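Local atomic coordinates of translation initiation factor eIF-2B (PDB entry 1VB5), a protein that is the regulatory subunit of archaeal initiation factor 2B and probably takes part in exchanging GDP for GTP on initiation factor 2. Residues D186-T189 and Y193-N196; Y221-T226 and R260-E265; E93-E98 and A217-K222. One frame throughout, in Å; residues are numbered along the deposited sequence.

Contact 1: D186-T189 and Y193-N196; sequences DMIT and YVVN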
# COMPACT_ATOMS: atom_id res chain seq x y z
N ASP B 186 4.10 1.31 -17.47
CA ASP B 186 3.74 2.50 -18.22
C ASP B 186 4.97 2.94 -19.00
O ASP B 186 4.87 3.65 -19.99
CB ASP B 186 3.29 3.61 -17.26
CG ASP B 186 2.01 3.27 -16.54
OD1 ASP B 186 0.92 3.37 -17.16
OD2 ASP B 186 2.07 2.87 -15.35
N MET B 187 6.14 2.49 -18.55
CA MET B 187 7.39 2.84 -19.21
C MET B 187 8.57 2.01 -18.71
O MET B 187 8.66 1.68 -17.52
CB MET B 187 7.72 4.32 -18.99
CG MET B 187 9.06 4.73 -19.60
SD MET B 187 9.63 6.39 -19.18
CE MET B 187 8.21 7.40 -19.65
N ILE B 188 9.45 1.65 -19.64
CA ILE B 188 10.67 0.93 -19.29
C ILE B 188 11.71 1.98 -19.67
O ILE B 188 11.88 2.30 -20.85
CB ILE B 188 10.90 -0.33 -20.16
CG1 ILE B 188 9.74 -1.33 -19.99
CG2 ILE B 188 12.23 -0.97 -19.79
CD1 ILE B 188 9.53 -1.83 -18.56
N THR B 189 12.39 2.54 -18.67
CA THR B 189 13.38 3.58 -18.93
C THR B 189 14.56 3.04 -19.74
O THR B 189 14.69 1.84 -19.95
CB THR B 189 13.92 4.20 -17.62
OG1 THR B 189 14.60 3.20 -16.85
CG2 THR B 189 12.78 4.76 -16.79
N TYR B 193 14.81 0.53 -15.77
CA TYR B 193 13.93 0.65 -14.61
C TYR B 193 12.50 0.63 -15.11
O TYR B 193 12.22 0.98 -16.26
CB TYR B 193 14.23 1.95 -13.85
CG TYR B 193 15.52 1.90 -13.06
CD1 TYR B 193 16.72 1.54 -13.67
CD2 TYR B 193 15.55 2.21 -11.70
CE1 TYR B 193 17.92 1.48 -12.95
CE2 TYR B 193 16.75 2.15 -10.96
CZ TYR B 193 17.92 1.79 -11.59
OH TYR B 193 19.10 1.71 -10.89
N VAL B 194 11.59 0.21 -14.24
CA VAL B 194 10.18 0.11 -14.60
C VAL B 194 9.31 1.15 -13.92
O VAL B 194 9.28 1.25 -12.69
CB VAL B 194 9.62 -1.29 -14.25
CG1 VAL B 194 8.16 -1.40 -14.69
CG2 VAL B 194 10.47 -2.36 -14.91
N VAL B 195 8.61 1.94 -14.73
CA VAL B 195 7.70 2.96 -14.21
C VAL B 195 6.31 2.34 -14.26
O VAL B 195 5.87 1.85 -15.30
CB VAL B 195 7.71 4.22 -15.08
CG1 VAL B 195 6.75 5.25 -14.51
CG2 VAL B 195 9.12 4.79 -15.16
N ASN B 196 5.63 2.34 -13.12
CA ASN B 196 4.30 1.75 -13.06
C ASN B 196 3.53 2.35 -11.90
O ASN B 196 4.07 3.15 -11.14
CB ASN B 196 4.42 0.22 -12.90
CG ASN B 196 3.13 -0.50 -13.23
OD1 ASN B 196 2.54 -0.29 -14.29
ND2 ASN B 196 2.69 -1.38 -12.33
O HOH W 1 0.31 1.39 -14.07
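Met187 and Val195 form an antiparallel hydrogen-bonded pair, the Val195 N to Met187 O bond being 2.8 Å and nearly straight at 173°, and Ile188 and Val194 follow as a non-hydrogen-bonded pair. At the Asp186 end the regular pattern breaks: Val195 O accepts a bond of 2.9 Å from Asp186 N and a weak one from Met187 N. Toward the turn, Thr189 N bonds to Tyr193 O at 2.9 Å, and Tyr193 N returns a bond of the same length to Thr189 OG1. That hydroxyl sits between its own backbone N and carbonyl carbon (chi1 63°), which puts it within bonding distance of Tyr193 N; it is also hydrogen-bonded to Asp191 OD1. It lies against Tyr193 CB, while the tyrosine ring runs away to meet Trp256. On one face of the hairpin Ile188 CD1 rests on Val194 CG2 at 3.8 Å, the two side chains side by side and pointing the same way. On the other, Met187 CB packs on Val195 CB, and Thr189 CG2 comes crosswise to Val195 CG2. Asp186 OD2 and Asn196 OD1, both acceptors, are bridged by a water that donates to each, at 2.6 Å to Asp186 OD2 and 2.8 Å to Asn196 OD1; Asn196 ND2 turns to Thr200. Asp186 and Met187 opposite Val195 make a classic beta bulge in a short hairpin, which strand 251-254 extends into a three-stranded antiparallel sheet.

Contact 2: Y221-T226 and R260-E265; sequences YKFHPT and RGIITE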
# COMPACT_ATOMS: atom_id res chain seq x y z
N TYR B 221 6.68 -0.94 -27.53
CA TYR B 221 6.35 0.47 -27.68
C TYR B 221 6.24 1.16 -26.32
O TYR B 221 5.91 2.35 -26.25
CB TYR B 221 5.08 0.66 -28.53
CG TYR B 221 3.80 0.14 -27.92
CD1 TYR B 221 3.14 0.85 -26.91
CD2 TYR B 221 3.25 -1.07 -28.34
CE1 TYR B 221 1.97 0.36 -26.33
CE2 TYR B 221 2.08 -1.57 -27.76
CZ TYR B 221 1.45 -0.85 -26.76
OH TYR B 221 0.31 -1.35 -26.17
N LYS B 222 6.51 0.42 -25.25
CA LYS B 222 6.47 1.00 -23.91
C LYS B 222 7.88 1.26 -23.40
O LYS B 222 8.08 1.76 -22.29
CB LYS B 222 5.71 0.07 -22.95
CG LYS B 222 4.22 0.04 -23.23
CD LYS B 222 3.47 -0.92 -22.32
CE LYS B 222 1.97 -0.71 -22.43
NZ LYS B 222 1.22 -1.62 -21.52
N PHE B 223 8.87 0.91 -24.22
CA PHE B 223 10.27 1.14 -23.88
C PHE B 223 10.63 2.54 -24.35
O PHE B 223 10.44 2.87 -25.53
CB PHE B 223 11.18 0.12 -24.59
CG PHE B 223 11.17 -1.26 -23.99
CD1 PHE B 223 9.99 -1.97 -23.86
CD2 PHE B 223 12.36 -1.85 -23.58
CE1 PHE B 223 9.99 -3.27 -23.33
CE2 PHE B 223 12.38 -3.14 -23.05
CZ PHE B 223 11.18 -3.85 -22.92
N HIS B 224 11.11 3.39 -23.44
CA HIS B 224 11.49 4.75 -23.83
C HIS B 224 12.96 4.66 -24.25
O HIS B 224 13.79 4.12 -23.52
CB HIS B 224 11.31 5.72 -22.67
CG HIS B 224 11.34 7.16 -23.08
ND1 HIS B 224 10.23 7.97 -23.04
CD2 HIS B 224 12.35 7.93 -23.54
CE1 HIS B 224 10.55 9.18 -23.46
NE2 HIS B 224 11.83 9.18 -23.77
N PRO B 225 13.30 5.21 -25.43
CA PRO B 225 14.67 5.17 -25.94
C PRO B 225 15.72 6.09 -25.35
O PRO B 225 16.91 5.83 -25.50
CB PRO B 225 14.47 5.42 -27.43
CG PRO B 225 13.34 6.41 -27.43
CD PRO B 225 12.38 5.81 -26.41
N THR B 226 15.32 7.15 -24.66
CA THR B 226 16.30 8.09 -24.13
C THR B 226 16.17 8.49 -22.66
O THR B 226 17.15 8.92 -22.06
CB THR B 226 16.28 9.39 -24.95
OG1 THR B 226 15.00 10.01 -24.81
CG2 THR B 226 16.52 9.09 -26.42
N ARG B 260 12.72 -10.12 -12.59
CA ARG B 260 13.24 -11.35 -13.20
C ARG B 260 13.41 -11.12 -14.70
O ARG B 260 14.44 -11.43 -15.28
CB ARG B 260 12.26 -12.52 -13.03
CG ARG B 260 12.29 -13.28 -11.71
CD ARG B 260 13.60 -13.99 -11.48
NE ARG B 260 14.60 -13.06 -10.98
CZ ARG B 260 15.90 -13.31 -10.94
NH1 ARG B 260 16.36 -14.48 -11.38
NH2 ARG B 260 16.74 -12.40 -10.48
N GLY B 261 12.35 -10.59 -15.32
CA GLY B 261 12.39 -10.33 -16.75
C GLY B 261 11.23 -9.47 -17.19
O GLY B 261 10.27 -9.27 -16.45
N ILE B 262 11.34 -8.92 -18.40
CA ILE B 262 10.30 -8.09 -18.98
C ILE B 262 9.73 -8.87 -20.16
O ILE B 262 10.46 -9.21 -21.11
CB ILE B 262 10.87 -6.75 -19.47
CG1 ILE B 262 11.55 -6.03 -18.29
CG2 ILE B 262 9.75 -5.89 -20.06
CD1 ILE B 262 12.31 -4.79 -18.64
N ILE B 263 8.44 -9.19 -20.09
CA ILE B 263 7.77 -9.95 -21.12
C ILE B 263 7.38 -9.04 -22.27
O ILE B 263 6.53 -8.16 -22.11
CB ILE B 263 6.50 -10.63 -20.56
CG1 ILE B 263 6.85 -11.39 -19.27
CG2 ILE B 263 5.93 -11.61 -21.59
CD1 ILE B 263 5.66 -11.93 -18.52
N THR B 264 8.01 -9.23 -23.42
CA THR B 264 7.69 -8.40 -24.59
C THR B 264 7.13 -9.29 -25.69
O THR B 264 7.16 -10.52 -25.58
CB THR B 264 8.94 -7.70 -25.15
OG1 THR B 264 9.77 -8.67 -25.81
CG2 THR B 264 9.73 -7.02 -24.04
N GLU B 265 6.63 -8.67 -26.76
CA GLU B 265 6.07 -9.43 -27.87
C GLU B 265 7.18 -10.14 -28.64
O GLU B 265 6.91 -10.99 -29.47
CB GLU B 265 5.28 -8.51 -28.82
CG GLU B 265 6.13 -7.53 -29.62
CD GLU B 265 6.46 -6.25 -28.87
OE1 GLU B 265 6.47 -6.26 -27.62
OE2 GLU B 265 6.73 -5.23 -29.54
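Phe223 pushes the far end of its ring against two methyl groups of strand 261-264. Its CZ atom lies 3.8 Å from Ile262 CG2 and 3.7 Å from Thr264 CG2, and the neighbouring CE1 shares the threonine methyl. Both methyls come at the ring obliquely. With CG anti to the carbonyl carbon (chi1 -76°), the phenylalanine carries its ring from the loop toward the strand. The Ile262 and Phe223 side chains run antiparallel as they pass, while that of Thr264 stands roughly perpendicular to the phenylalanine. The threonine hydroxyl bonds to Gly267 O and Leu266 N; its chi1 of 73° leaves CG2 anti to the carbonyl carbon, the branch that meets the ring. No hydrogen bond joins the two segments, and Val269 of the next strand touches all three side chains. Cutting Phe223 back to an alanine is likely to open a gap beside Ile262 CG2 and Thr264 CG2, which would lose their aromatic neighbour. This is a small apolar cluster in which a loop following strand 214-217 lays an aromatic side chain across alternate residues of strand 261-264, near the antiparallel edge of the Rossmann-like mixed sheet.

Contact 3: E93-E98 and A217-K222; sequences EEAKRE and AAETYK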
# COMPACT_ATOMS: atom_id res chain seq x y z
N GLU B 93 -2.08 -3.99 -31.24
CA GLU B 93 -2.91 -5.18 -31.13
C GLU B 93 -2.10 -6.46 -31.34
O GLU B 93 -2.25 -7.42 -30.59
CB GLU B 93 -4.06 -5.11 -32.16
CG GLU B 93 -5.16 -6.15 -31.95
CD GLU B 93 -4.84 -7.51 -32.56
OE1 GLU B 93 -5.54 -8.49 -32.23
OE2 GLU B 93 -3.89 -7.59 -33.38
N GLU B 94 -1.25 -6.45 -32.36
CA GLU B 94 -0.42 -7.62 -32.65
C GLU B 94 0.56 -7.85 -31.51
O GLU B 94 0.80 -9.00 -31.10
CB GLU B 94 0.34 -7.40 -33.96
CG GLU B 94 1.15 -8.60 -34.41
CD GLU B 94 1.87 -8.35 -35.73
OE1 GLU B 94 1.20 -7.99 -36.72
OE2 GLU B 94 3.11 -8.51 -35.77
N ALA B 95 1.13 -6.77 -31.01
CA ALA B 95 2.10 -6.85 -29.92
C ALA B 95 1.45 -7.47 -28.68
O ALA B 95 1.99 -8.40 -28.09
CB ALA B 95 2.65 -5.47 -29.59
N LYS B 96 0.29 -6.94 -28.29
CA LYS B 96 -0.41 -7.45 -27.12
C LYS B 96 -0.73 -8.94 -27.24
O LYS B 96 -0.53 -9.70 -26.30
CB LYS B 96 -1.71 -6.66 -26.88
CG LYS B 96 -2.45 -7.06 -25.59
CD LYS B 96 -3.73 -6.25 -25.39
CE LYS B 96 -3.43 -4.77 -25.19
NZ LYS B 96 -4.67 -3.94 -25.07
N ARG B 97 -1.22 -9.36 -28.41
CA ARG B 97 -1.55 -10.76 -28.63
C ARG B 97 -0.33 -11.68 -28.51
O ARG B 97 -0.39 -12.72 -27.85
CB ARG B 97 -2.19 -10.94 -30.01
CG ARG B 97 -3.67 -10.62 -30.06
CD ARG B 97 -4.47 -11.69 -29.31
NE ARG B 97 -5.91 -11.44 -29.29
CZ ARG B 97 -6.81 -12.30 -28.83
NH1 ARG B 97 -6.42 -13.48 -28.35
NH2 ARG B 97 -8.10 -11.99 -28.84
N GLU B 98 0.77 -11.28 -29.13
CA GLU B 98 1.98 -12.09 -29.09
C GLU B 98 2.59 -12.11 -27.68
O GLU B 98 3.08 -13.14 -27.23
CB GLU B 98 3.01 -11.55 -30.10
CG GLU B 98 4.23 -12.44 -30.26
CD GLU B 98 3.87 -13.91 -30.42
OE1 GLU B 98 2.88 -14.20 -31.13
OE2 GLU B 98 4.58 -14.76 -29.85
N ALA B 217 5.28 -7.07 -17.63
CA ALA B 217 4.79 -7.25 -18.99
C ALA B 217 4.76 -5.89 -19.67
O ALA B 217 4.02 -4.99 -19.26
CB ALA B 217 3.38 -7.84 -18.96
N ALA B 218 5.58 -5.73 -20.71
CA ALA B 218 5.63 -4.47 -21.42
C ALA B 218 5.94 -4.63 -22.90
O ALA B 218 6.98 -5.16 -23.27
CB ALA B 218 6.67 -3.56 -20.79
N GLU B 219 5.01 -4.19 -23.76
CA GLU B 219 5.25 -4.29 -25.19
C GLU B 219 6.39 -3.33 -25.51
O GLU B 219 6.64 -2.38 -24.77
CB GLU B 219 4.00 -3.88 -25.99
CG GLU B 219 2.83 -4.84 -25.86
CD GLU B 219 1.92 -4.52 -24.69
OE1 GLU B 219 2.36 -3.81 -23.76
OE2 GLU B 219 0.75 -4.98 -24.70
N THR B 220 7.08 -3.61 -26.61
CA THR B 220 8.21 -2.80 -27.05
C THR B 220 7.91 -1.30 -27.19
O THR B 220 8.79 -0.47 -26.99
CB THR B 220 8.75 -3.37 -28.38
OG1 THR B 220 9.61 -4.48 -28.09
CG2 THR B 220 9.52 -2.32 -29.16
N TYR B 221 6.68 -0.94 -27.53
CA TYR B 221 6.35 0.47 -27.68
C TYR B 221 6.24 1.16 -26.32
O TYR B 221 5.91 2.35 -26.25
CB TYR B 221 5.08 0.66 -28.53
CG TYR B 221 3.80 0.14 -27.92
CD1 TYR B 221 3.14 0.85 -26.91
CD2 TYR B 221 3.25 -1.07 -28.34
CE1 TYR B 221 1.97 0.36 -26.33
CE2 TYR B 221 2.08 -1.57 -27.76
CZ TYR B 221 1.45 -0.85 -26.76
OH TYR B 221 0.31 -1.35 -26.17
N LYS B 222 6.51 0.42 -25.25
CA LYS B 222 6.47 1.00 -23.91
C LYS B 222 7.88 1.26 -23.40
O LYS B 222 8.08 1.76 -22.29
CB LYS B 222 5.71 0.07 -22.95
CG LYS B 222 4.22 0.04 -23.23
CD LYS B 222 3.47 -0.92 -22.32
CE LYS B 222 1.97 -0.71 -22.43
NZ LYS B 222 1.22 -1.62 -21.52
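Ala95 turns its methyl from helix 78-106 onto Glu219, with Ala95 CB 3.8 Å from Glu219 CG; this methyl and the CA and CB of Lys96, set against Glu219, form the packed part of the contact. The same methyl lies near the plane of the Tyr221 ring, at its edge, but more distantly, 4.3 Å from Tyr221 CE2. The Glu219 carboxylate comes in over the helix backbone: OE2 is 3.6 Å from Lys96 CA and lies about as near Lys96 CB; the bend at chi2 (89°) brings it there. No hydrogen bond crosses between the segments. Buried Glu219 is held instead by OE2 on Thr121 OG1 and by a long, weak salt bridge from Lys222 NZ to Glu219 OE1, at 3.3 Å. The looser side belongs to Lys96, which is partly exposed. Its chain starts anti to the backbone N (chi1 -175°) and bends at chi3, and its ammonium turns to Ser22, with a weaker bond to Ser120; Lys96 NZ therefore stays 5.5 Å from Glu219 OE2, where its charge may still steady the carboxylate. Glu93, Glu94 and Arg97 lie on the exposed side of the helix. Here the long helix packs by a small residue against the loop and 3-10 segment (220-222) that follow strand 214-217, covering the C-terminal end of a parallel strand in the Rossmann-like alpha/beta sheet.

All three contacts meet around the chain that leaves strand 214-217. Contacts 2 and 3 share Tyr221 and Lys222, and their centres lie about 9 Å apart; Ala218 N bonds to Ile263 O and Thr220 N to Glu265 OE1, so the turn that faces helix 78-106 is also stitched to strand 261-264. Contact 1, centred about 8 Å from contact 2 and about 14 Å from contact 3, joins through Ile188, whose N and O pair with Lys222 O and His224 N. Along the chain contact 1 falls within the loop closed by contact 3, and contact 2 opens where contact 3 ends. Residues 217-224 thereby connect the long helix, the mixed sheet and the small antiparallel sheet.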